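Local coordinates for putative histidinol-phosphate aminotransferase (Burkholderia pseudomallei, PDB 3P1T), which probably catalyses transfer of an amino group from L-histidinol phosphate to 2-oxoglutarate with pyridoxal 5'-phosphate as cofactor, a step of histidine biosynthesis, at residues Y173-F179 and E276-V280; Q257-V261 and I317-N323. One frame throughout, in Å; residues are numbered along the deposited sequence.

Contact 1. Residues Y173-F179 and E276-V280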
loop_
_atom_site.group_PDB
_atom_site.type_symbol
_atom_site.label_atom_id
_atom_site.label_comp_id
_atom_site.label_asym_id
_atom_site.label_seq_id
_atom_site.Cartn_x
_atom_site.Cartn_y
_atom_site.Cartn_z
ATOM N N TYR A 173 -12.641 -13.459 9.693
ATOM C CA TYR A 173 -12.637 -14.889 10.010
ATOM C C TYR A 173 -13.916 -15.625 9.560
ATOM O O TYR A 173 -14.091 -16.774 9.956
ATOM C CB TYR A 173 -12.428 -15.079 11.536
ATOM C CG TYR A 173 -11.058 -14.599 11.980
ATOM C CD1 TYR A 173 -9.915 -15.365 11.745
ATOM C CD2 TYR A 173 -10.886 -13.328 12.515
ATOM C CE1 TYR A 173 -8.640 -14.878 12.044
ATOM C CE2 TYR A 173 -9.620 -12.850 12.860
ATOM C CZ TYR A 173 -8.501 -13.626 12.617
ATOM O OH TYR A 173 -7.255 -13.163 12.969
ATOM N N VAL A 174 -14.756 -15.020 8.700
ATOM C CA VAL A 174 -16.030 -15.611 8.251
ATOM C C VAL A 174 -15.837 -16.987 7.539
ATOM O O VAL A 174 -16.732 -17.823 7.630
ATOM C CB VAL A 174 -16.820 -14.650 7.323
ATOM C CG1 VAL A 174 -16.164 -14.520 5.943
ATOM C CG2 VAL A 174 -18.281 -15.075 7.188
ATOM N N ASP A 175 -14.702 -17.231 6.857
ATOM C CA ASP A 175 -14.514 -18.486 6.115
ATOM C C ASP A 175 -14.418 -19.749 7.046
ATOM O O ASP A 175 -14.606 -20.874 6.569
ATOM C CB ASP A 175 -13.286 -18.400 5.206
ATOM C CG ASP A 175 -13.565 -17.834 3.807
ATOM O OD1 ASP A 175 -14.745 -17.468 3.524
ATOM O OD2 ASP A 175 -12.626 -17.821 2.974
ATOM N N TYR A 176 -14.221 -19.558 8.353
ATOM C CA TYR A 176 -14.189 -20.664 9.303
ATOM C C TYR A 176 -15.494 -20.718 10.108
ATOM O O TYR A 176 -15.584 -21.482 11.082
ATOM C CB TYR A 176 -12.983 -20.512 10.244
ATOM C CG TYR A 176 -11.675 -20.319 9.509
ATOM C CD1 TYR A 176 -11.065 -21.380 8.836
ATOM C CD2 TYR A 176 -11.061 -19.073 9.458
ATOM C CE1 TYR A 176 -9.867 -21.200 8.141
ATOM C CE2 TYR A 176 -9.873 -18.881 8.762
ATOM C CZ TYR A 176 -9.273 -19.947 8.116
ATOM O OH TYR A 176 -8.089 -19.735 7.457
ATOM N N SER A 177 -16.499 -19.899 9.721
ATOM C CA SER A 177 -17.744 -19.807 10.467
ATOM C C SER A 177 -18.844 -20.761 9.937
ATOM O O SER A 177 -18.628 -21.585 9.026
ATOM C CB SER A 177 -18.268 -18.378 10.457
ATOM O OG SER A 177 -18.820 -18.051 9.194
ATOM N N SER A 178 -20.022 -20.655 10.580
ATOM C CA SER A 178 -21.236 -21.424 10.314
ATOM C C SER A 178 -22.213 -20.606 9.470
ATOM O O SER A 178 -23.283 -21.104 9.127
ATOM C CB SER A 178 -21.893 -21.824 11.636
ATOM O OG SER A 178 -20.962 -22.378 12.549
ATOM N N PHE A 179 -21.852 -19.352 9.140
ATOM C CA PHE A 179 -22.729 -18.447 8.403
ATOM C C PHE A 179 -22.082 -17.985 7.071
ATOM O O PHE A 179 -22.324 -16.868 6.623
ATOM C CB PHE A 179 -23.123 -17.239 9.287
ATOM C CG PHE A 179 -22.016 -16.429 9.938
ATOM C CD1 PHE A 179 -21.485 -15.308 9.304
ATOM C CD2 PHE A 179 -21.579 -16.723 11.226
ATOM C CE1 PHE A 179 -20.507 -14.529 9.924
ATOM C CE2 PHE A 179 -20.592 -15.945 11.840
ATOM C CZ PHE A 179 -20.063 -14.856 11.183
ATOM N N GLU A 276 -15.604 -19.693 16.081
ATOM C CA GLU A 276 -16.098 -19.652 14.709
ATOM C C GLU A 276 -14.969 -19.230 13.768
ATOM O O GLU A 276 -15.196 -19.038 12.584
ATOM C CB GLU A 276 -17.290 -18.699 14.616
ATOM C CG GLU A 276 -18.575 -19.261 15.176
ATOM C CD GLU A 276 -19.257 -20.187 14.201
ATOM O OE1 GLU A 276 -20.023 -19.678 13.353
ATOM O OE2 GLU A 276 -19.003 -21.413 14.258
ATOM N N ALA A 277 -13.750 -19.098 14.293
ATOM C CA ALA A 277 -12.570 -18.688 13.518
ATOM C C ALA A 277 -11.535 -19.836 13.468
ATOM O O ALA A 277 -11.872 -20.935 13.879
ATOM C CB ALA A 277 -11.971 -17.441 14.129
ATOM N N ASN A 278 -10.298 -19.592 12.979
ATOM C CA ASN A 278 -9.247 -20.610 12.835
ATOM C C ASN A 278 -8.330 -20.700 14.077
ATOM O O ASN A 278 -7.144 -21.015 13.958
ATOM C CB ASN A 278 -8.394 -20.304 11.584
ATOM C CG ASN A 278 -7.768 -18.934 11.535
ATOM O OD1 ASN A 278 -8.126 -18.006 12.275
ATOM N ND2 ASN A 278 -6.855 -18.763 10.608
ATOM N N PHE A 279 -8.887 -20.472 15.262
ATOM C CA PHE A 279 -8.139 -20.484 16.514
ATOM C C PHE A 279 -9.062 -20.798 17.666
ATOM O O PHE A 279 -10.275 -20.789 17.466
ATOM C CB PHE A 279 -7.453 -19.110 16.737
ATOM C CG PHE A 279 -8.398 -17.930 16.748
ATOM C CD1 PHE A 279 -9.194 -17.664 17.856
ATOM C CD2 PHE A 279 -8.506 -17.098 15.646
ATOM C CE1 PHE A 279 -10.103 -16.606 17.846
ATOM C CE2 PHE A 279 -9.387 -16.014 15.653
ATOM C CZ PHE A 279 -10.178 -15.775 16.751
ATOM N N VAL A 280 -8.511 -21.013 18.883
ATOM C CA VAL A 280 -9.320 -21.248 20.089
ATOM C C VAL A 280 -8.761 -20.402 21.242
ATOM O O VAL A 280 -7.531 -20.291 21.388
ATOM C CB VAL A 280 -9.455 -22.737 20.511
ATOM C CG1 VAL A 280 -10.349 -23.517 19.547
ATOM C CG2 VAL A 280 -8.096 -23.415 20.697
HETATM O O HOH W 1 -17.702 -23.020 12.097
#
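Asn278 lies flat against one face of Tyr176, and its side chain can be followed atom by atom. CB sits almost over the ring centre, 3.5 Å from the centroid of Tyr176, as a CH-pi contact. With CG held between the backbone N and the carbonyl carbon (chi1 56°), the amide continues across the same face, its plane 15° from that of the ring, and CG comes 3.5 Å from Tyr176 CE2. At the tip the two atoms part: OD1 turns to the edge of the Tyr173 ring, 3.2 Å from its CE1, while ND2 donates to the backbone O of Asn24. Tyr176 OH is hydrogen-bonded to His250 NE2.

Tyr173 packs against Ala277 and Phe279. The methyl of Ala277 rests on its base, CB to CB 3.5 Å, and Phe279 directs an edge at one ring face in a T-shaped pair with centroids 5.2 Å apart.

Polar bonds close the far end. The bent chain of Glu276 brings its carboxylate to Ser178: OE1 takes the Ser178 N at 2.9 Å, 33° out of the carboxylate plane, and OE2 takes Ser178 OG at 2.8 Å on its syn lone pair. A water donates both to that OE2 and to Tyr176 O. Ser177 OG, which donates to Val174 O, accepts from Phe179 N in an ST turn that shapes the loop.

Tyr173 also touches Lys198 and Asn146, its hydroxyl accepts from Asn24 ND2, and a tartrate, probably from the crystallisation liquor, lies beside it. This is consistent with fold-type I aminotransferases, where the loop after the strand bearing the cofactor aspartate places a tyrosine in the pyridoxal-phosphate site.

Contact 2. Residues Q257-V261 and I317-N323. With SO4 (sulfate ion), chain E.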
loop_
_atom_site.group_PDB
_atom_site.type_symbol
_atom_site.label_atom_id
_atom_site.label_comp_id
_atom_site.label_asym_id
_atom_site.label_seq_id
_atom_site.Cartn_x
_atom_site.Cartn_y
_atom_site.Cartn_z
ATOM N N GLN A 257 -9.640 -29.902 12.662
ATOM C CA GLN A 257 -8.524 -29.777 13.599
ATOM C C GLN A 257 -8.920 -28.876 14.789
ATOM O O GLN A 257 -8.504 -29.172 15.916
ATOM C CB GLN A 257 -7.266 -29.253 12.909
ATOM C CG GLN A 257 -6.562 -30.271 12.025
ATOM C CD GLN A 257 -5.982 -31.425 12.810
ATOM O OE1 GLN A 257 -5.133 -31.254 13.696
ATOM N NE2 GLN A 257 -6.429 -32.633 12.489
ATOM N N ARG A 258 -9.776 -27.847 14.563
ATOM C CA ARG A 258 -10.312 -26.982 15.634
ATOM C C ARG A 258 -11.157 -27.833 16.613
ATOM O O ARG A 258 -11.039 -27.695 17.834
ATOM C CB ARG A 258 -11.139 -25.828 15.045
ATOM C CG ARG A 258 -11.584 -24.769 16.057
ATOM C CD ARG A 258 -12.400 -23.663 15.393
ATOM N NE ARG A 258 -13.675 -24.141 14.841
ATOM C CZ ARG A 258 -14.404 -23.491 13.935
ATOM N NH1 ARG A 258 -13.985 -22.338 13.437
ATOM N NH2 ARG A 258 -15.541 -24.009 13.495
ATOM N N ARG A 259 -11.956 -28.759 16.065
ATOM C CA ARG A 259 -12.779 -29.657 16.852
ATOM C C ARG A 259 -11.862 -30.599 17.668
ATOM O O ARG A 259 -12.068 -30.725 18.883
ATOM C CB ARG A 259 -13.749 -30.422 15.929
ATOM C CG ARG A 259 -14.600 -31.530 16.584
ATOM C CD ARG A 259 -15.386 -31.108 17.818
ATOM N NE ARG A 259 -16.367 -30.068 17.540
ATOM C CZ ARG A 259 -16.828 -29.232 18.456
ATOM N NH1 ARG A 259 -16.373 -29.285 19.704
ATOM N NH2 ARG A 259 -17.723 -28.308 18.127
ATOM N N ARG A 260 -10.824 -31.185 17.021
ATOM C CA ARG A 260 -9.847 -32.070 17.666
ATOM C C ARG A 260 -9.143 -31.348 18.826
ATOM O O ARG A 260 -9.163 -31.855 19.942
ATOM C CB ARG A 260 -8.794 -32.611 16.662
ATOM C CG ARG A 260 -7.605 -33.304 17.361
ATOM C CD ARG A 260 -6.743 -34.153 16.468
ATOM N NE ARG A 260 -5.608 -33.426 15.914
ATOM C CZ ARG A 260 -4.345 -33.626 16.275
ATOM N NH1 ARG A 260 -4.043 -34.537 17.198
ATOM N NH2 ARG A 260 -3.369 -32.939 15.696
ATOM N N VAL A 261 -8.532 -30.180 18.559
ATOM C CA VAL A 261 -7.760 -29.425 19.546
ATOM C C VAL A 261 -8.674 -29.005 20.728
ATOM O O VAL A 261 -8.282 -29.243 21.874
ATOM C CB VAL A 261 -7.044 -28.212 18.893
ATOM C CG1 VAL A 261 -6.422 -27.292 19.936
ATOM C CG2 VAL A 261 -5.968 -28.694 17.936
ATOM N N ILE A 317 -4.979 -22.779 14.796
ATOM C CA ILE A 317 -5.111 -24.158 14.326
ATOM C C ILE A 317 -4.263 -24.273 13.057
ATOM O O ILE A 317 -4.580 -23.630 12.041
ATOM C CB ILE A 317 -6.603 -24.552 14.118
ATOM C CG1 ILE A 317 -7.467 -24.326 15.385
ATOM C CG2 ILE A 317 -6.747 -25.946 13.552
ATOM C CD1 ILE A 317 -7.022 -25.020 16.681
ATOM N N GLY A 318 -3.164 -25.027 13.155
ATOM C CA GLY A 318 -2.235 -25.232 12.043
ATOM C C GLY A 318 -2.453 -26.559 11.349
ATOM O O GLY A 318 -3.567 -27.091 11.370
ATOM N N ARG A 319 -1.395 -27.119 10.743
ATOM C CA ARG A 319 -1.511 -28.458 10.154
ATOM C C ARG A 319 -1.582 -29.527 11.282
ATOM O O ARG A 319 -1.281 -29.238 12.441
ATOM C CB ARG A 319 -0.349 -28.741 9.194
ATOM C CG ARG A 319 -0.532 -28.179 7.792
ATOM C CD ARG A 319 0.771 -28.186 7.009
ATOM N NE ARG A 319 1.684 -27.140 7.490
ATOM C CZ ARG A 319 2.745 -27.349 8.266
ATOM N NH1 ARG A 319 3.082 -28.582 8.623
ATOM N NH2 ARG A 319 3.497 -26.329 8.660
ATOM N N GLU A 320 -1.989 -30.746 10.936
ATOM C CA GLU A 320 -2.155 -31.858 11.867
ATOM C C GLU A 320 -0.891 -32.078 12.740
ATOM O O GLU A 320 -1.018 -32.179 13.955
ATOM C CB GLU A 320 -2.497 -33.135 11.095
ATOM C CG GLU A 320 -2.879 -34.291 12.008
ATOM C CD GLU A 320 -2.940 -35.676 11.393
ATOM O OE1 GLU A 320 -3.267 -35.787 10.188
ATOM O OE2 GLU A 320 -2.707 -36.655 12.137
ATOM N N GLU A 321 0.307 -32.114 12.138
ATOM C CA GLU A 321 1.580 -32.342 12.838
ATOM C C GLU A 321 1.895 -31.196 13.832
ATOM O O GLU A 321 2.450 -31.480 14.898
ATOM C CB GLU A 321 2.766 -32.550 11.858
ATOM C CG GLU A 321 2.985 -31.478 10.783
ATOM C CD GLU A 321 2.343 -31.649 9.408
ATOM O OE1 GLU A 321 1.112 -31.877 9.325
ATOM O OE2 GLU A 321 3.065 -31.446 8.404
ATOM N N ASP A 322 1.500 -29.937 13.510
ATOM C CA ASP A 322 1.667 -28.746 14.371
ATOM C C ASP A 322 0.785 -28.835 15.625
ATOM O O ASP A 322 1.259 -28.643 16.750
ATOM C CB ASP A 322 1.329 -27.466 13.598
ATOM C CG ASP A 322 2.226 -27.184 12.414
ATOM O OD1 ASP A 322 3.383 -27.697 12.406
ATOM O OD2 ASP A 322 1.786 -26.419 11.496
ATOM N N ASN A 323 -0.499 -29.156 15.410
ATOM C CA ASN A 323 -1.506 -29.341 16.444
ATOM C C ASN A 323 -1.127 -30.524 17.339
ATOM O O ASN A 323 -1.371 -30.455 18.547
ATOM C CB ASN A 323 -2.877 -29.536 15.810
ATOM C CG ASN A 323 -3.312 -28.384 14.929
ATOM O OD1 ASN A 323 -2.812 -27.260 15.020
ATOM N ND2 ASN A 323 -4.252 -28.646 14.045
HETATM S S SO4 E . -17.943 -25.928 21.045
HETATM O O1 SO4 E . -18.674 -25.115 22.017
HETATM O O2 SO4 E . -18.771 -26.046 19.813
HETATM O O3 SO4 E . -17.720 -27.251 21.625
HETATM O O4 SO4 E . -16.619 -25.320 20.744
#
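Ile317 packs against residues 257-261 of helix 244-267 with both branches: CG2 rests on Gln257 CB at 3.4 Å, and CD1 meets Val261 tip to tip, 3.9 Å from its CB. CG1 lies across the base of Arg258. Beside this apolar patch the Asn323 amide lies nearly coplanar with that of Gln257, and ND2 donates to Gln257 OE1 at 2.8 Å in an almost straight bond (171°). The other end of the Asn323 amide, OD1, receives Gly318 N at 2.9 Å, which fixes the turn leading into helix 320-333.

Toward solvent the fit is looser. Glu320 reaches outward along an extended chain; of its side chain, CG brushes Gln257 NE2 at 3.9 Å. Arg259 points away from 317-323 altogether and holds a sulfate, probably from the crystallisation liquor, edge-on through NH1 and NH2. Arg260 curls back instead, gripping Gln257 OE1 side-on with NE and NH2, while NH2 also pairs with Asp324.

Gln257 OE1 therefore accepts three hydrogen bonds, two of them from a guanidinium that would probably polarise its carbonyl, and this crowd of donors sets which way round the Gln257 amide is turned.

How the contacts relate
Contacts 1 and 2 have centres 14 Å apart and are joined directly. Arg258, from the helix of contact 2, hydrogen-bonds through NH1 to Ala277 O at 2.6 Å and to Tyr176 O, so one guanidinium links both segments of contact 1. Just outside the strands, Asn278 O and Ile317 N probably hydrogen-bond at 2.9 Å. Along the chain the segments of the two contacts alternate, and helix 244-267 and strand 279-283 are consecutive elements. Contact 1 is the deeper, about 9 Å from the chain centre against about 19 Å, and lies at the probable active site, with tartrate about 3 Å from the Tyr173 side chain; the sulfate on Arg259 belongs to the outer surface.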